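Side-chain contact in OxsB protein (Bacillus megaterium, PDB 5UL3), which catalyses the radical, S-adenosylmethionine- and cobalamin-dependent oxidative ring contraction of dAMP to an oxetane aldehyde in oxetanocin A biosynthesis: residues A[321-326]-A[361-366]. Sequence-based numbering, arbitrary orientation.
With SF4 (iron/sulfur cluster), chain B.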
ATOM      1  N   CYS A 321      12.561   8.464  -2.092  1.00 26.86           N
ATOM      2  CA  CYS A 321      11.481   7.693  -2.707  1.00 24.21           C
ATOM      3  C   CYS A 321      11.877   7.298  -4.129  1.00 22.55           C
ATOM      4  O   CYS A 321      11.816   8.134  -5.042  1.00 22.53           O
ATOM      5  CB  CYS A 321      10.201   8.540  -2.709  1.00 22.02           C
ATOM      6  SG  CYS A 321       8.677   7.697  -3.294  1.00 24.22           S
ATOM      7  N   PRO A 322      12.307   6.058  -4.381  1.00 23.98           N
ATOM      8  CA  PRO A 322      12.728   5.708  -5.751  1.00 23.79           C
ATOM      9  C   PRO A 322      11.527   5.677  -6.683  1.00 25.43           C
ATOM     10  O   PRO A 322      10.451   5.204  -6.309  1.00 28.10           O
ATOM     11  CB  PRO A 322      13.353   4.317  -5.594  1.00 26.85           C
ATOM     12  CG  PRO A 322      12.636   3.718  -4.404  1.00 26.47           C
ATOM     13  CD  PRO A 322      12.326   4.899  -3.472  1.00 29.32           C
ATOM     14  N   ARG A 323      11.703   6.212  -7.899  1.00 21.29           N
ATOM     15  CA  ARG A 323      10.594   6.317  -8.836  1.00 25.57           C
ATOM     16  C   ARG A 323      10.662   5.314  -9.990  1.00 27.55           C
ATOM     17  O   ARG A 323       9.768   5.312 -10.837  1.00 26.78           O
ATOM     18  CB  ARG A 323      10.502   7.755  -9.379  1.00 27.14           C
ATOM     19  CG  ARG A 323      10.375   8.827  -8.262  1.00 21.47           C
ATOM     20  CD  ARG A 323       9.251   8.473  -7.242  1.00 23.37           C
ATOM     21  NE  ARG A 323       7.963   8.230  -7.903  1.00 25.39           N
ATOM     22  CZ  ARG A 323       6.977   7.516  -7.352  1.00 25.18           C
ATOM     23  NH1 ARG A 323       5.832   7.326  -8.015  1.00 22.97           N
ATOM     24  NH2 ARG A 323       7.152   6.967  -6.146  1.00 24.22           N
ATOM     25  N   ASP A 324      11.674   4.437 -10.025  1.00 29.75           N
ATOM     26  CA  ASP A 324      11.917   3.636 -11.227  1.00 30.10           C
ATOM     27  C   ASP A 324      10.850   2.570 -11.432  1.00 32.11           C
ATOM     28  O   ASP A 324      10.585   2.174 -12.570  1.00 28.42           O
ATOM     29  CB  ASP A 324      13.290   2.972 -11.155  1.00 34.45           C
ATOM     30  CG  ASP A 324      14.407   3.986 -11.180  1.00 40.42           C
ATOM     31  OD1 ASP A 324      14.683   4.574 -10.116  1.00 42.89           O
ATOM     32  OD2 ASP A 324      14.963   4.222 -12.271  1.00 48.17           O
ATOM     33  N   HIS A 325      10.227   2.108 -10.355  1.00 25.86           N
ATOM     34  CA  HIS A 325       9.208   1.066 -10.447  1.00 27.55           C
ATOM     35  C   HIS A 325       7.800   1.655 -10.551  1.00 30.59           C
ATOM     36  O   HIS A 325       6.974   1.164 -11.336  1.00 27.49           O
ATOM     37  CB  HIS A 325       9.345   0.137  -9.231  1.00 24.55           C
ATOM     38  CG  HIS A 325       8.358  -1.006  -9.198  1.00 27.58           C
ATOM     39  ND1 HIS A 325       8.335  -2.010 -10.146  1.00 29.38           N
ATOM     40  CD2 HIS A 325       7.373  -1.300  -8.317  1.00 23.79           C
ATOM     41  CE1 HIS A 325       7.367  -2.863  -9.856  1.00 24.14           C
ATOM     42  NE2 HIS A 325       6.779  -2.465  -8.743  1.00 31.50           N
ATOM     43  N   LYS A 326       7.523   2.723  -9.798  1.00 23.77           N
ATOM     44  CA  LYS A 326       6.195   3.326  -9.733  1.00 25.60           C
ATOM     45  C   LYS A 326       5.975   4.409 -10.782  1.00 27.27           C
ATOM     46  O   LYS A 326       4.821   4.736 -11.071  1.00 25.63           O
ATOM     47  CB  LYS A 326       5.957   3.906  -8.335  1.00 23.79           C
ATOM     48  CG  LYS A 326       5.842   2.832  -7.234  1.00 25.58           C
ATOM     49  CD  LYS A 326       4.418   2.255  -7.198  1.00 23.36           C
ATOM     50  CE  LYS A 326       4.398   0.789  -7.592  1.00 28.07           C
ATOM     51  NZ  LYS A 326       2.989   0.225  -7.578  1.00 25.64           N
ATOM     52  N   ALA A 361      -4.963   2.523  -2.285  1.00 21.02           N
ATOM     53  CA  ALA A 361      -3.568   2.162  -2.482  1.00 18.09           C
ATOM     54  C   ALA A 361      -2.749   3.282  -3.126  1.00 20.86           C
ATOM     55  O   ALA A 361      -1.516   3.176  -3.141  1.00 22.58           O
ATOM     56  CB  ALA A 361      -3.461   0.909  -3.365  1.00 23.87           C
ATOM     57  N   ASP A 362      -3.401   4.339  -3.617  1.00 20.42           N
ATOM     58  CA  ASP A 362      -2.726   5.407  -4.374  1.00 19.40           C
ATOM     59  C   ASP A 362      -1.521   5.965  -3.624  1.00 23.50           C
ATOM     60  O   ASP A 362      -1.607   6.306  -2.438  1.00 22.57           O
ATOM     61  CB  ASP A 362      -3.690   6.567  -4.648  1.00 22.29           C
ATOM     62  CG  ASP A 362      -4.970   6.143  -5.303  1.00 26.09           C
ATOM     63  OD1 ASP A 362      -5.538   5.084  -4.940  1.00 26.39           O
ATOM     64  OD2 ASP A 362      -5.459   6.915  -6.138  1.00 23.19           O
ATOM     65  N   GLU A 363      -0.399   6.104  -4.336  1.00 21.47           N
ATOM     66  CA  GLU A 363       0.676   6.956  -3.835  1.00 23.13           C
ATOM     67  C   GLU A 363       0.204   8.393  -3.690  1.00 26.13           C
ATOM     68  O   GLU A 363       0.611   9.102  -2.759  1.00 24.36           O
ATOM     69  CB  GLU A 363       1.881   6.891  -4.780  1.00 20.40           C
ATOM     70  CG  GLU A 363       2.655   5.586  -4.707  1.00 23.36           C
ATOM     71  CD  GLU A 363       3.911   5.642  -5.550  1.00 24.40           C
ATOM     72  OE1 GLU A 363       3.771   5.916  -6.763  1.00 24.00           O
ATOM     73  OE2 GLU A 363       5.022   5.470  -4.984  1.00 26.20           O
ATOM     74  N   GLU A 364      -0.637   8.844  -4.616  1.00 24.22           N
ATOM     75  CA  GLU A 364      -1.060  10.242  -4.734  1.00 28.69           C
ATOM     76  C   GLU A 364      -2.532  10.228  -5.138  1.00 26.25           C
ATOM     77  O   GLU A 364      -2.866  10.203  -6.330  1.00 27.93           O
ATOM     78  CB  GLU A 364      -0.205  10.999  -5.754  1.00 27.89           C
ATOM     79  CG  GLU A 364      -0.642  12.437  -5.968  1.00 30.90           C
ATOM     80  CD  GLU A 364       0.224  13.189  -6.972  1.00 37.32           C
ATOM     81  OE1 GLU A 364       0.920  12.547  -7.794  1.00 34.01           O
ATOM     82  OE2 GLU A 364       0.206  14.437  -6.925  1.00 36.43           O
ATOM     83  N   PHE A 365      -3.414  10.284  -4.136  1.00 27.12           N
ATOM     84  CA  PHE A 365      -4.845  10.220  -4.409  1.00 24.47           C
ATOM     85  C   PHE A 365      -5.331  11.464  -5.152  1.00 26.40           C
ATOM     86  O   PHE A 365      -6.154  11.362  -6.069  1.00 27.98           O
ATOM     87  CB  PHE A 365      -5.607  10.038  -3.092  1.00 23.19           C
ATOM     88  CG  PHE A 365      -7.096   9.931  -3.257  1.00 22.65           C
ATOM     89  CD1 PHE A 365      -7.662   8.831  -3.896  1.00 28.02           C
ATOM     90  CD2 PHE A 365      -7.939  10.907  -2.743  1.00 21.79           C
ATOM     91  CE1 PHE A 365      -9.044   8.727  -4.028  1.00 30.12           C
ATOM     92  CE2 PHE A 365      -9.332  10.803  -2.863  1.00 23.64           C
ATOM     93  CZ  PHE A 365      -9.882   9.716  -3.520  1.00 25.98           C
ATOM     94  N   ILE A 366      -4.813  12.645  -4.798  1.00 21.93           N
ATOM     95  CA  ILE A 366      -5.364  13.885  -5.354  1.00 23.04           C
ATOM     96  C   ILE A 366      -4.764  14.196  -6.723  1.00 27.37           C
ATOM     97  O   ILE A 366      -5.490  14.467  -7.691  1.00 26.91           O
ATOM     98  CB  ILE A 366      -5.147  15.045  -4.369  1.00 25.26           C
ATOM     99  CG1 ILE A 366      -5.855  14.733  -3.051  1.00 26.52           C
ATOM    100  CG2 ILE A 366      -5.668  16.343  -4.955  1.00 27.13           C
ATOM    101  CD1 ILE A 366      -5.399  15.606  -1.947  1.00 35.21           C
TER
HETATM  102 FE1  SF4 B 801       7.440  12.050  -2.508  1.00 25.09          FE
HETATM  103 FE2  SF4 B 801       5.176  10.730  -1.798  1.00 28.02          FE
HETATM  104 FE3  SF4 B 801       7.252   9.436  -3.141  1.00 24.45          FE
HETATM  105 FE4  SF4 B 801       5.699  11.251  -4.470  1.00 25.09          FE
HETATM  106  S1  SF4 B 801       5.006   9.239  -3.578  1.00 26.02           S
HETATM  107  S2  SF4 B 801       7.992  11.112  -4.546  1.00 24.20           S
HETATM  108  S3  SF4 B 801       5.343  12.794  -2.800  1.00 29.79           S
HETATM  109  S4  SF4 B 801       7.293  10.342  -1.018  1.00 27.30           S
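The guanidinium of R323 presents its edge to the carboxylate of E363, whose CD lies in the guanidinium plane, while S1 of the iron–sulfur cluster approaches obliquely. The aliphatic chain of K326 runs over one face of the carboxylate, CB 3.4 Å from OE1 of E363; the NZ of K326 goes on to a salt bridge with cobalamin. Two nearly straight bonds make a bidentate, end-on salt bridge, NH1 of R323 to OE1 of E363 at 2.8 Å and NH2 to OE2 at 2.9 Å. Both oxygens are met on their syn side, but about 25° out of the carboxylate plane, and the two flat groups are turned 30° apart. E363 reaches across extended, CD anti to CA (chi2 -174°), whereas R323 bends at chi2 and chi3, curling back beside the cluster. E363 OE2 also takes a hydrogen bond from cobalamin, and NH1 of R323 bonds L327 O, adding to the salt bridge in fixing the pair. C321 SG binds the iron FE3 of the cluster at 2.3 Å. In the partial TIM barrel of the radical SAM domain, this contact joins the cluster-binding loop between strands 305-311 and 331-332 to the loop running from strand 357-360 to helix 374-386.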